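Local coordinates for minor fimbrium anchoring subunit Mfa2 (PDB 5NFI), which anchors the minor (Mfa1) fimbriae of Porphyromonas gingivalis in the outer membrane through its interaction with Mfa1 and regulates fimbrial length, at residues T143-V148 with F199-K204; K162-N167 with S181-G186; G208-L213 with I224-L229. One frame throughout, in Å; residues are numbered along the deposited sequence.

Interaction 1: residues T143-V148 with F199-K204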
ATOM      1  N   THR A 143       2.451   1.291  -1.144  1.00 44.07           N
ATOM      2  CA  THR A 143       2.161   1.810  -2.474  1.00 44.25           C
ATOM      3  C   THR A 143       2.559   0.793  -3.558  1.00 46.57           C
ATOM      4  O   THR A 143       3.512   0.003  -3.407  1.00 48.04           O
ATOM      5  CB  THR A 143       2.879   3.135  -2.773  1.00 43.29           C
ATOM      6  OG1 THR A 143       4.121   3.174  -2.068  1.00 43.46           O
ATOM      7  CG2 THR A 143       2.020   4.343  -2.408  1.00 41.92           C
ATOM      8  N   ASN A 144       1.802   0.809  -4.646  1.00 46.71           N
ATOM      9  CA  ASN A 144       2.059  -0.049  -5.788  1.00 46.87           C
ATOM     10  C   ASN A 144       1.910   0.784  -7.017  1.00 45.86           C
ATOM     11  O   ASN A 144       0.975   1.559  -7.121  1.00 45.26           O
ATOM     12  CB  ASN A 144       1.098  -1.222  -5.834  1.00 47.29           C
ATOM     13  CG  ASN A 144       1.314  -2.176  -4.709  1.00 47.37           C
ATOM     14  OD1 ASN A 144       2.247  -2.974  -4.737  1.00 45.21           O
ATOM     15  ND2 ASN A 144       0.427  -2.134  -3.720  1.00 46.85           N
ATOM     16  N   ARG A 145       2.847   0.629  -7.932  1.00 46.57           N
ATOM     17  CA  ARG A 145       2.812   1.315  -9.206  1.00 46.65           C
ATOM     18  C   ARG A 145       2.369   0.308 -10.243  1.00 47.80           C
ATOM     19  O   ARG A 145       3.006  -0.727 -10.429  1.00 49.21           O
ATOM     20  CB  ARG A 145       4.180   1.914  -9.548  1.00 46.38           C
ATOM     21  CG  ARG A 145       4.591   3.043  -8.615  1.00 45.12           C
ATOM     22  CD  ARG A 145       6.094   3.206  -8.585  1.00 46.38           C
ATOM     23  NE  ARG A 145       6.743   2.072  -7.930  1.00 47.90           N
ATOM     24  CZ  ARG A 145       6.868   1.933  -6.609  1.00 48.55           C
ATOM     25  NH1 ARG A 145       7.467   0.855  -6.106  1.00 49.05           N
ATOM     26  NH2 ARG A 145       6.396   2.866  -5.787  1.00 48.59           N
ATOM     27  N   VAL A 146       1.254   0.600 -10.892  1.00 47.72           N
ATOM     28  CA  VAL A 146       0.636  -0.344 -11.800  1.00 48.51           C
ATOM     29  C   VAL A 146       0.450   0.269 -13.178  1.00 48.75           C
ATOM     30  O   VAL A 146      -0.330   1.207 -13.347  1.00 48.80           O
ATOM     31  CB  VAL A 146      -0.737  -0.828 -11.274  1.00 48.47           C
ATOM     32  CG1 VAL A 146      -1.229  -1.993 -12.105  1.00 49.54           C
ATOM     33  CG2 VAL A 146      -0.654  -1.231  -9.809  1.00 47.69           C
ATOM     34  N   THR A 147       1.175  -0.268 -14.154  1.00 49.32           N
ATOM     35  CA  THR A 147       1.041   0.146 -15.538  1.00 50.39           C
ATOM     36  C   THR A 147       0.166  -0.851 -16.304  1.00 52.26           C
ATOM     37  O   THR A 147       0.340  -2.077 -16.196  1.00 53.90           O
ATOM     38  CB  THR A 147       2.406   0.253 -16.223  1.00 51.20           C
ATOM     39  OG1 THR A 147       3.323   0.927 -15.353  1.00 52.16           O
ATOM     40  CG2 THR A 147       2.296   1.016 -17.531  1.00 51.30           C
ATOM     41  N   VAL A 148      -0.768  -0.333 -17.086  1.00 51.81           N
ATOM     42  CA  VAL A 148      -1.667  -1.186 -17.825  1.00 53.42           C
ATOM     43  C   VAL A 148      -1.756  -0.728 -19.274  1.00 55.36           C
ATOM     44  O   VAL A 148      -1.953   0.449 -19.547  1.00 48.43           O
ATOM     45  CB  VAL A 148      -3.069  -1.194 -17.205  1.00 53.06           C
ATOM     46  CG1 VAL A 148      -4.023  -2.031 -18.054  1.00 54.44           C
ATOM     47  CG2 VAL A 148      -3.012  -1.718 -15.788  1.00 52.47           C
ATOM     48  N   PHE A 199      -1.113   4.716 -16.182  1.00 57.49           N
ATOM     49  CA  PHE A 199      -0.300   4.506 -14.987  1.00 55.30           C
ATOM     50  C   PHE A 199      -1.033   4.897 -13.697  1.00 53.16           C
ATOM     51  O   PHE A 199      -1.511   6.024 -13.551  1.00 53.38           O
ATOM     52  CB  PHE A 199       1.013   5.272 -15.096  1.00 55.72           C
ATOM     53  CG  PHE A 199       1.902   5.115 -13.893  1.00 55.99           C
ATOM     54  CD1 PHE A 199       2.749   4.030 -13.779  1.00 56.26           C
ATOM     55  CD2 PHE A 199       1.879   6.051 -12.864  1.00 55.97           C
ATOM     56  CE1 PHE A 199       3.568   3.889 -12.662  1.00 56.79           C
ATOM     57  CE2 PHE A 199       2.680   5.910 -11.751  1.00 56.07           C
ATOM     58  CZ  PHE A 199       3.529   4.833 -11.649  1.00 56.41           C
ATOM     59  N   PHE A 200      -1.110   3.953 -12.766  1.00 51.15           N
ATOM     60  CA  PHE A 200      -1.795   4.164 -11.497  1.00 50.07           C
ATOM     61  C   PHE A 200      -0.823   4.032 -10.328  1.00 48.52           C
ATOM     62  O   PHE A 200       0.047   3.159 -10.325  1.00 48.90           O
ATOM     63  CB  PHE A 200      -2.931   3.150 -11.298  1.00 50.79           C
ATOM     64  CG  PHE A 200      -3.920   3.119 -12.409  1.00 51.68           C
ATOM     65  CD1 PHE A 200      -3.674   2.382 -13.555  1.00 52.00           C
ATOM     66  CD2 PHE A 200      -5.105   3.820 -12.312  1.00 52.17           C
ATOM     67  CE1 PHE A 200      -4.594   2.355 -14.584  1.00 52.34           C
ATOM     68  CE2 PHE A 200      -6.038   3.798 -13.343  1.00 52.08           C
ATOM     69  CZ  PHE A 200      -5.785   3.076 -14.474  1.00 52.24           C
ATOM     70  N   THR A 201      -0.969   4.886  -9.330  1.00 46.55           N
ATOM     71  CA  THR A 201      -0.321   4.605  -8.078  1.00 45.92           C
ATOM     72  C   THR A 201      -1.413   4.330  -7.062  1.00 45.03           C
ATOM     73  O   THR A 201      -2.221   5.208  -6.733  1.00 45.52           O
ATOM     74  CB  THR A 201       0.585   5.749  -7.593  1.00 47.13           C
ATOM     75  OG1 THR A 201       1.555   6.052  -8.597  1.00 47.86           O
ATOM     76  CG2 THR A 201       1.303   5.322  -6.333  1.00 47.29           C
ATOM     77  N   THR A 202      -1.455   3.102  -6.574  1.00 43.46           N
ATOM     78  CA  THR A 202      -2.485   2.755  -5.627  1.00 43.12           C
ATOM     79  C   THR A 202      -1.822   2.349  -4.319  1.00 43.74           C
ATOM     80  O   THR A 202      -0.601   2.307  -4.228  1.00 44.15           O
ATOM     81  CB  THR A 202      -3.385   1.627  -6.164  1.00 42.67           C
ATOM     82  OG1 THR A 202      -4.405   1.325  -5.206  1.00 43.93           O
ATOM     83  CG2 THR A 202      -2.575   0.383  -6.434  1.00 42.28           C
ATOM     84  N   LEU A 203      -2.609   2.051  -3.301  1.00 43.93           N
ATOM     85  CA  LEU A 203      -2.003   1.633  -2.061  1.00 45.73           C
ATOM     86  C   LEU A 203      -1.961   0.112  -2.058  1.00 47.30           C
ATOM     87  O   LEU A 203      -1.604  -0.487  -3.073  1.00 47.30           O
ATOM     88  CB  LEU A 203      -2.747   2.214  -0.858  1.00 46.19           C
ATOM     89  CG  LEU A 203      -2.681   3.749  -0.844  1.00 45.84           C
ATOM     90  CD1 LEU A 203      -3.504   4.328   0.275  1.00 46.30           C
ATOM     91  CD2 LEU A 203      -1.233   4.223  -0.737  1.00 46.52           C
ATOM     92  N   LYS A 204      -2.289  -0.509  -0.926  1.00 48.78           N
ATOM     93  CA  LYS A 204      -1.998  -1.929  -0.718  1.00 49.72           C
ATOM     94  C   LYS A 204      -2.842  -2.846  -1.606  1.00 49.31           C
ATOM     95  O   LYS A 204      -4.050  -2.654  -1.767  1.00 48.56           O
ATOM     96  CB  LYS A 204      -2.197  -2.298   0.758  1.00 51.52           C
ATOM     97  CG  LYS A 204      -1.802  -3.720   1.128  1.00 52.92           C
ATOM     98  CD  LYS A 204      -0.632  -3.727   2.087  1.00 54.54           C
ATOM     99  CE  LYS A 204      -0.818  -4.737   3.209  1.00 57.23           C
ATOM    100  NZ  LYS A 204      -0.864  -6.153   2.709  1.00 58.24           N
TER
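Strand residues 144-148 and 199-202 run antiparallel, their axes 4.8 Å apart at closest approach and their directions 156° apart. N144 and V146 form hydrogen-bonded pairs with T202 and F200. R145 and T147 form the non-hydrogen-bonded pairs with T201 and F199. The straightest of the four backbone bonds runs from V146 N to F200 O, 175° at the hydrogen, and its donor lies in the carbonyl plane. Beyond T202 the second strand gives way to loop, and a side chain takes over the pairing. N144 turns CG beside its own backbone N (chi1 -67°), and ND2 donates to L203 O at 2.7 Å. The acceptor lies almost in the amide plane of N144, but the donor sits above the carbonyl plane of L203. The strands belong to a beta domain of the FimB/Mfa2 family, in the transthyretin sequence clan. R145, T147, F199 and T201 share one face of the sheet. F199 sets CG anti to its backbone N, so the ring lies alongside the aliphatic part of R145. Its CZ is 3.7 Å from R145 CB, and CG of the same arginine is equally near. The guanidinium leads away to salt bridges with E141 and D249. T147 OG1 meets the same ring at its edge, 3.5 Å from F199 CD1. On the other face lie N144, V146, F200 and T202. There V146 CG2 is 4.2 Å from T202 CG2. The F200 ring presents its edge to V146 O and packs on I161 and L163 of strand 159-165.

Interaction 2: residues K162-N167 with S181-G186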
ATOM      1  N   LYS A 162      -9.507   1.782 -15.682  1.00 50.53           N
ATOM      2  CA  LYS A 162      -9.847   2.160 -14.331  1.00 49.93           C
ATOM      3  C   LYS A 162      -9.389   1.112 -13.353  1.00 50.94           C
ATOM      4  O   LYS A 162      -9.417  -0.086 -13.644  1.00 51.92           O
ATOM      5  CB  LYS A 162     -11.345   2.369 -14.182  1.00 50.30           C
ATOM      6  CG  LYS A 162     -11.883   3.524 -14.969  1.00 51.26           C
ATOM      7  CD  LYS A 162     -13.320   3.767 -14.603  1.00 53.16           C
ATOM      8  CE  LYS A 162     -14.049   4.504 -15.714  1.00 55.39           C
ATOM      9  NZ  LYS A 162     -15.421   4.945 -15.287  1.00 57.45           N
ATOM     10  N   LEU A 163      -8.983   1.583 -12.179  1.00 50.86           N
ATOM     11  CA  LEU A 163      -8.530   0.726 -11.101  1.00 51.32           C
ATOM     12  C   LEU A 163      -9.231   1.113  -9.805  1.00 52.49           C
ATOM     13  O   LEU A 163      -8.957   2.184  -9.221  1.00 52.85           O
ATOM     14  CB  LEU A 163      -7.017   0.833 -10.944  1.00 50.13           C
ATOM     15  CG  LEU A 163      -6.342  -0.022  -9.873  1.00 49.55           C
ATOM     16  CD1 LEU A 163      -6.390  -1.504 -10.227  1.00 49.69           C
ATOM     17  CD2 LEU A 163      -4.915   0.443  -9.710  1.00 49.03           C
ATOM     18  N   ALA A 164     -10.139   0.251  -9.363  1.00 53.71           N
ATOM     19  CA  ALA A 164     -10.862   0.466  -8.122  1.00 55.44           C
ATOM     20  C   ALA A 164     -10.346  -0.456  -7.022  1.00 57.03           C
ATOM     21  O   ALA A 164     -10.045  -1.627  -7.262  1.00 58.58           O
ATOM     22  CB  ALA A 164     -12.340   0.254  -8.321  1.00 56.76           C
ATOM     23  N   SER A 165     -10.247   0.062  -5.807  1.00 55.96           N
ATOM     24  CA  SER A 165      -9.848  -0.794  -4.710  1.00 55.36           C
ATOM     25  C   SER A 165     -10.300  -0.224  -3.384  1.00 54.83           C
ATOM     26  O   SER A 165     -10.190   0.972  -3.155  1.00 54.63           O
ATOM     27  CB  SER A 165      -8.339  -0.980  -4.722  1.00 54.88           C
ATOM     28  OG  SER A 165      -7.929  -1.793  -3.641  1.00 55.87           O
ATOM     29  N   SER A 166     -10.814  -1.076  -2.510  1.00 55.22           N
ATOM     30  CA  SER A 166     -11.125  -0.657  -1.144  1.00 55.09           C
ATOM     31  C   SER A 166      -9.882  -0.697  -0.284  1.00 53.03           C
ATOM     32  O   SER A 166      -9.839  -1.413   0.717  1.00 54.28           O
ATOM     33  CB  SER A 166     -12.207  -1.548  -0.538  1.00 57.54           C
ATOM     34  OG  SER A 166     -13.421  -1.394  -1.255  1.00 59.26           O
ATOM     35  N   ASN A 167      -8.867   0.066  -0.674  1.00 50.79           N
ATOM     36  CA  ASN A 167      -7.592   0.060   0.039  1.00 49.48           C
ATOM     37  C   ASN A 167      -7.069   1.457   0.434  1.00 48.81           C
ATOM     38  O   ASN A 167      -5.855   1.688   0.438  1.00 48.73           O
ATOM     39  CB  ASN A 167      -6.541  -0.666  -0.813  1.00 48.25           C
ATOM     40  CG  ASN A 167      -6.227   0.071  -2.097  1.00 47.01           C
ATOM     41  OD1 ASN A 167      -7.002   0.906  -2.537  1.00 46.99           O
ATOM     42  ND2 ASN A 167      -5.082  -0.220  -2.696  1.00 46.92           N
ATOM     43  N   SER A 181     -14.992   1.298  -2.234  1.00 63.87           N
ATOM     44  CA  SER A 181     -13.893   1.237  -3.172  1.00 62.16           C
ATOM     45  C   SER A 181     -13.444   2.627  -3.532  1.00 60.34           C
ATOM     46  O   SER A 181     -14.173   3.581  -3.347  1.00 60.60           O
ATOM     47  CB  SER A 181     -14.286   0.460  -4.433  1.00 63.07           C
ATOM     48  OG  SER A 181     -13.921  -0.904  -4.293  1.00 63.39           O
ATOM     49  N   THR A 182     -12.232   2.725  -4.046  1.00 56.78           N
ATOM     50  CA  THR A 182     -11.635   3.994  -4.392  1.00 54.64           C
ATOM     51  C   THR A 182     -11.082   3.897  -5.795  1.00 55.35           C
ATOM     52  O   THR A 182     -10.326   2.977  -6.114  1.00 54.52           O
ATOM     53  CB  THR A 182     -10.492   4.374  -3.428  1.00 52.03           C
ATOM     54  OG1 THR A 182     -10.984   4.443  -2.085  1.00 51.08           O
ATOM     55  CG2 THR A 182      -9.896   5.700  -3.810  1.00 50.50           C
ATOM     56  N   TYR A 183     -11.451   4.838  -6.642  1.00 55.96           N
ATOM     57  CA  TYR A 183     -10.893   4.850  -7.973  1.00 56.97           C
ATOM     58  C   TYR A 183      -9.578   5.607  -7.947  1.00 56.34           C
ATOM     59  O   TYR A 183      -9.479   6.644  -7.306  1.00 54.62           O
ATOM     60  CB  TYR A 183     -11.888   5.455  -8.968  1.00 58.41           C
ATOM     61  CG  TYR A 183     -12.946   4.463  -9.356  1.00 60.81           C
ATOM     62  CD1 TYR A 183     -14.090   4.297  -8.590  1.00 62.43           C
ATOM     63  CD2 TYR A 183     -12.782   3.649 -10.475  1.00 61.87           C
ATOM     64  CE1 TYR A 183     -15.058   3.362  -8.941  1.00 64.24           C
ATOM     65  CE2 TYR A 183     -13.740   2.713 -10.838  1.00 63.33           C
ATOM     66  CZ  TYR A 183     -14.872   2.570 -10.066  1.00 64.84           C
ATOM     67  OH  TYR A 183     -15.814   1.631 -10.428  1.00 67.05           O
ATOM     68  N   TYR A 184      -8.563   5.074  -8.625  1.00 52.22           N
ATOM     69  CA  TYR A 184      -7.273   5.764  -8.704  1.00 54.31           C
ATOM     70  C   TYR A 184      -7.025   6.424 -10.065  1.00 58.89           C
ATOM     71  O   TYR A 184      -7.297   5.827 -11.117  1.00 57.20           O
ATOM     72  CB  TYR A 184      -6.134   4.800  -8.372  1.00 51.47           C
ATOM     73  CG  TYR A 184      -6.120   4.438  -6.913  1.00 50.02           C
ATOM     74  CD1 TYR A 184      -6.882   3.384  -6.437  1.00 49.54           C
ATOM     75  CD2 TYR A 184      -5.369   5.174  -6.003  1.00 49.62           C
ATOM     76  CE1 TYR A 184      -6.883   3.057  -5.107  1.00 49.79           C
ATOM     77  CE2 TYR A 184      -5.363   4.855  -4.671  1.00 49.52           C
ATOM     78  CZ  TYR A 184      -6.117   3.795  -4.226  1.00 49.69           C
ATOM     79  OH  TYR A 184      -6.118   3.477  -2.890  1.00 50.16           O
ATOM     80  N   PRO A 185      -6.495   7.663 -10.034  1.00 64.86           N
ATOM     81  CA  PRO A 185      -6.314   8.539 -11.192  1.00 68.89           C
ATOM     82  C   PRO A 185      -5.400   7.932 -12.239  1.00 73.62           C
ATOM     83  O   PRO A 185      -4.187   7.889 -12.054  1.00 74.16           O
ATOM     84  CB  PRO A 185      -5.682   9.793 -10.594  1.00 69.30           C
ATOM     85  CG  PRO A 185      -5.934   9.710  -9.139  1.00 68.71           C
ATOM     86  CD  PRO A 185      -5.942   8.266  -8.814  1.00 66.61           C
ATOM     87  N   GLY A 186      -5.989   7.479 -13.340  1.00 77.74           N
ATOM     88  CA  GLY A 186      -5.235   6.841 -14.397  1.00 82.40           C
ATOM     89  C   GLY A 186      -4.773   7.789 -15.478  1.00 89.39           C
ATOM     90  O   GLY A 186      -5.485   8.034 -16.451  1.00 89.43           O
TER
HETATM   91  O   HOH W   1      -9.675   4.428 -12.171  1.00 50.33           O
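Two side-chain bonds grip the loop where strand 159-165 ends. Y184 OH donates to N167 OD1 at 2.7 Å, tip to tip, with the ring and amide planes 81° apart. The hydroxyl meets OD1 from above the amide plane. N167 holds CG in the crowded position between backbone N and carbonyl carbon (chi1 66°). Beside it, S166 is the centre of an inverse gamma turn, and its OG is hydrogen-bonded to S181 OG at 3.1 Å. S166 OG also bonds A179 O.

Behind this loop, the contact joins strands 159-165 and 182-190, antiparallel neighbours in the beta domain. A164 and Y183 form a non-hydrogen-bonded pair, and S165 and T182 a hydrogen-bonded one. The T182 N to S165 O bond (2.8 Å) is bent. Toward the other end, water 1 joins L163 N to Y184 O.

The Y183 ring folds over the A164 methyl. A164 CB lies 3.9 Å from the ring centroid, 15° off the normal, a CH-pi contact over the face. K162 CD comes obliquely to the same ring, 3.9 Å from Y183 CE2. On the face carrying Y184, the T182 hydroxyl bonds Q99. N167 ND2 reaches T202 OG1 and K204 O. Both ends of the buried N167 amide are therefore engaged, which implies a fixed amide rotation and a hydroxyl of Y184 committed as donor to OD1.

Interaction 3: residues G208-L213 with I224-L229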
ATOM      1  N   GLY A 208      -9.249  -9.843  -0.109  1.00 71.66           N
ATOM      2  CA  GLY A 208     -10.142  -9.638   1.016  1.00 73.85           C
ATOM      3  C   GLY A 208     -11.175  -8.562   0.770  1.00 74.19           C
ATOM      4  O   GLY A 208     -12.061  -8.342   1.599  1.00 75.74           O
ATOM      5  N   HIS A 209     -11.056  -7.900  -0.374  1.00 71.99           N
ATOM      6  CA  HIS A 209     -11.904  -6.766  -0.725  1.00 71.34           C
ATOM      7  C   HIS A 209     -11.693  -6.468  -2.198  1.00 69.90           C
ATOM      8  O   HIS A 209     -10.857  -7.096  -2.853  1.00 70.27           O
ATOM      9  CB  HIS A 209     -11.562  -5.543   0.123  1.00 71.04           C
ATOM     10  CG  HIS A 209     -10.090  -5.285   0.215  1.00 69.29           C
ATOM     11  ND1 HIS A 209      -9.337  -5.656   1.309  1.00 70.14           N
ATOM     12  CD2 HIS A 209      -9.224  -4.745  -0.674  1.00 66.93           C
ATOM     13  CE1 HIS A 209      -8.074  -5.335   1.096  1.00 68.72           C
ATOM     14  NE2 HIS A 209      -7.978  -4.783  -0.101  1.00 66.83           N
ATOM     15  N   GLU A 210     -12.432  -5.497  -2.716  1.00 68.12           N
ATOM     16  CA  GLU A 210     -12.454  -5.260  -4.148  1.00 66.18           C
ATOM     17  C   GLU A 210     -11.114  -4.765  -4.653  1.00 63.37           C
ATOM     18  O   GLU A 210     -10.501  -3.894  -4.046  1.00 62.94           O
ATOM     19  CB  GLU A 210     -13.550  -4.258  -4.499  1.00 66.51           C
ATOM     20  CG  GLU A 210     -13.680  -3.970  -5.975  1.00 66.56           C
ATOM     21  CD  GLU A 210     -14.903  -3.140  -6.277  1.00 68.35           C
ATOM     22  OE1 GLU A 210     -14.844  -2.269  -7.181  1.00 67.64           O
ATOM     23  OE2 GLU A 210     -15.925  -3.352  -5.584  1.00 70.87           O
ATOM     24  N   ASN A 211     -10.651  -5.344  -5.752  1.00 61.96           N
ATOM     25  CA  ASN A 211      -9.465  -4.856  -6.429  1.00 60.44           C
ATOM     26  C   ASN A 211      -9.697  -4.978  -7.918  1.00 60.20           C
ATOM     27  O   ASN A 211      -9.079  -5.800  -8.582  1.00 60.99           O
ATOM     28  CB  ASN A 211      -8.212  -5.640  -6.013  1.00 60.66           C
ATOM     29  CG  ASN A 211      -7.868  -5.468  -4.535  1.00 60.67           C
ATOM     30  OD1 ASN A 211      -7.245  -4.482  -4.141  1.00 60.01           O
ATOM     31  ND2 ASN A 211      -8.267  -6.439  -3.716  1.00 61.72           N
ATOM     32  N   THR A 212     -10.600  -4.148  -8.426  1.00 59.05           N
ATOM     33  CA  THR A 212     -11.132  -4.272  -9.767  1.00 57.67           C
ATOM     34  C   THR A 212     -10.382  -3.470 -10.816  1.00 55.83           C
ATOM     35  O   THR A 212     -10.372  -2.244 -10.788  1.00 55.37           O
ATOM     36  CB  THR A 212     -12.599  -3.843  -9.788  1.00 58.20           C
ATOM     37  OG1 THR A 212     -13.344  -4.708  -8.925  1.00 59.94           O
ATOM     38  CG2 THR A 212     -13.156  -3.930 -11.199  1.00 57.86           C
ATOM     39  N   LEU A 213      -9.753  -4.179 -11.746  1.00 55.16           N
ATOM     40  CA  LEU A 213      -9.191  -3.572 -12.946  1.00 53.36           C
ATOM     41  C   LEU A 213     -10.273  -3.635 -14.010  1.00 53.88           C
ATOM     42  O   LEU A 213     -10.950  -4.660 -14.133  1.00 55.05           O
ATOM     43  CB  LEU A 213      -7.930  -4.300 -13.398  1.00 52.11           C
ATOM     44  CG  LEU A 213      -7.260  -3.721 -14.643  1.00 50.55           C
ATOM     45  CD1 LEU A 213      -6.711  -2.343 -14.333  1.00 49.11           C
ATOM     46  CD2 LEU A 213      -6.162  -4.653 -15.160  1.00 50.55           C
ATOM     47  N   ILE A 224     -16.296  -3.013 -21.343  1.00 57.08           N
ATOM     48  CA  ILE A 224     -16.016  -4.219 -22.109  1.00 57.92           C
ATOM     49  C   ILE A 224     -15.168  -5.215 -21.323  1.00 57.88           C
ATOM     50  O   ILE A 224     -15.049  -6.371 -21.725  1.00 58.70           O
ATOM     51  CB  ILE A 224     -15.303  -3.899 -23.442  1.00 58.38           C
ATOM     52  CG1 ILE A 224     -13.856  -3.475 -23.207  1.00 57.64           C
ATOM     53  CG2 ILE A 224     -16.044  -2.814 -24.199  1.00 58.86           C
ATOM     54  CD1 ILE A 224     -13.071  -3.249 -24.491  1.00 58.07           C
ATOM     55  N   PHE A 225     -14.571  -4.780 -20.209  1.00 57.38           N
ATOM     56  CA  PHE A 225     -13.766  -5.709 -19.409  1.00 57.07           C
ATOM     57  C   PHE A 225     -13.733  -5.378 -17.912  1.00 58.90           C
ATOM     58  O   PHE A 225     -13.688  -4.214 -17.512  1.00 58.18           O
ATOM     59  CB  PHE A 225     -12.348  -5.756 -19.966  1.00 54.80           C
ATOM     60  CG  PHE A 225     -11.413  -6.624 -19.179  1.00 54.43           C
ATOM     61  CD1 PHE A 225     -11.429  -7.997 -19.329  1.00 55.27           C
ATOM     62  CD2 PHE A 225     -10.497  -6.065 -18.292  1.00 53.42           C
ATOM     63  CE1 PHE A 225     -10.562  -8.805 -18.618  1.00 55.20           C
ATOM     64  CE2 PHE A 225      -9.623  -6.876 -17.573  1.00 53.28           C
ATOM     65  CZ  PHE A 225      -9.657  -8.249 -17.744  1.00 54.20           C
ATOM     66  N   ARG A 226     -13.752  -6.423 -17.088  1.00 61.47           N
ATOM     67  CA  ARG A 226     -13.661  -6.285 -15.637  1.00 62.49           C
ATOM     68  C   ARG A 226     -13.071  -7.546 -15.003  1.00 62.29           C
ATOM     69  O   ARG A 226     -13.545  -8.649 -15.257  1.00 64.22           O
ATOM     70  CB  ARG A 226     -15.039  -5.984 -15.044  1.00 65.48           C
ATOM     71  CG  ARG A 226     -15.225  -6.477 -13.615  1.00 68.35           C
ATOM     72  CD  ARG A 226     -16.584  -6.095 -13.050  1.00 71.85           C
ATOM     73  NE  ARG A 226     -16.635  -4.677 -12.692  1.00 73.76           N
ATOM     74  CZ  ARG A 226     -16.519  -4.205 -11.450  1.00 76.15           C
ATOM     75  NH1 ARG A 226     -16.348  -5.043 -10.428  1.00 77.95           N
ATOM     76  NH2 ARG A 226     -16.576  -2.894 -11.225  1.00 76.05           N
ATOM     77  N   THR A 227     -12.030  -7.391 -14.189  1.00 60.19           N
ATOM     78  CA  THR A 227     -11.493  -8.528 -13.420  1.00 60.14           C
ATOM     79  C   THR A 227     -10.909  -8.113 -12.064  1.00 58.86           C
ATOM     80  O   THR A 227     -10.456  -6.973 -11.885  1.00 57.64           O
ATOM     81  CB  THR A 227     -10.389  -9.281 -14.191  1.00 60.64           C
ATOM     82  OG1 THR A 227      -9.989 -10.430 -13.441  1.00 62.10           O
ATOM     83  CG2 THR A 227      -9.170  -8.405 -14.400  1.00 59.25           C
ATOM     84  N   ASP A 228     -10.906  -9.027 -11.104  1.00 58.59           N
ATOM     85  CA  ASP A 228     -10.197  -8.729  -9.870  1.00 56.89           C
ATOM     86  C   ASP A 228      -8.705  -8.951 -10.046  1.00 54.21           C
ATOM     87  O   ASP A 228      -8.250 -10.091 -10.179  1.00 55.06           O
ATOM     88  CB  ASP A 228     -10.697  -9.570  -8.706  1.00 59.84           C
ATOM     89  CG  ASP A 228     -10.133  -9.098  -7.390  1.00 61.22           C
ATOM     90  OD1 ASP A 228     -10.765  -8.222  -6.755  1.00 61.69           O
ATOM     91  OD2 ASP A 228      -9.037  -9.568  -7.010  1.00 61.78           O
ATOM     92  N   LEU A 229      -7.959  -7.850 -10.029  1.00 51.33           N
ATOM     93  CA  LEU A 229      -6.511  -7.850 -10.193  1.00 50.54           C
ATOM     94  C   LEU A 229      -5.776  -8.796  -9.250  1.00 51.98           C
ATOM     95  O   LEU A 229      -4.897  -9.552  -9.673  1.00 52.66           O
ATOM     96  CB  LEU A 229      -5.979  -6.439  -9.996  1.00 49.48           C
ATOM     97  CG  LEU A 229      -4.531  -6.225 -10.423  1.00 49.60           C
ATOM     98  CD1 LEU A 229      -4.272  -6.953 -11.740  1.00 50.31           C
ATOM     99  CD2 LEU A 229      -4.241  -4.733 -10.565  1.00 48.04           C
TER
HETATM  100  O   HOH W   2      -9.340  -8.726  -4.367  1.00 53.24           O
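T212 and R226 cross obliquely, with the threonine methyl set over the guanidinium. T212 CG2 stands 3.3 Å above that plane, over its centre, and 3.4 Å from R226 CZ. T212 puts CG2 anti to its backbone N. The arginine chain bends at chi3 (-75°), which brings the flat group across the methyl. E210 OE1 lies near the guanidinium edge, 4.4 Å from R226 NH2, too far for a salt bridge. The two segments come from a beta hairpin of strands 211-217 and 222-228, with a classic bulge where I224 and F225 both face V215. L213 and T227 form a hydrogen-bonded pair, and the T227 N to L213 O bond is nearly straight at 172°. At the far end D228 directs CG anti to its backbone N (chi1 -170°) and back to N211. D228 OD1 accepts from N211 N at 3.0 Å, met from above the carboxylate plane. OD2 caps G231 N, placing D228 as N-cap of the short helix 229-233. L229 N, the first of that helix, donates to N211 O at 2.7 Å, nearly along the C=O axis. L229 packs inward on L163, I252 and I273.

How the interactions relate
All three interactions lie in one beta domain, where strands pair in the order 133-151, 196-202, 182-190, 159-165, 211-217, 222-228. Interactions 1 and 2 have centres about 9 Å apart, interactions 2 and 3 about 10 Å, and interactions 1 and 3 about 14 Å. Along the chain interaction 2 is nested inside the loop closed by interaction 1; interaction 3 follows both. N167 ND2 ties interactions 1 and 2, 2.8 Å from K204 O and 3.0 Å from T202 OG1. Between interactions 2 and 3, A164 O is 2.8 Å from T212 N, and S165 OG is 2.8 Å from N211 OD1. Interactions 1 and 3 meet where V148 CG2 packs 4.0 Å from L213 CD1.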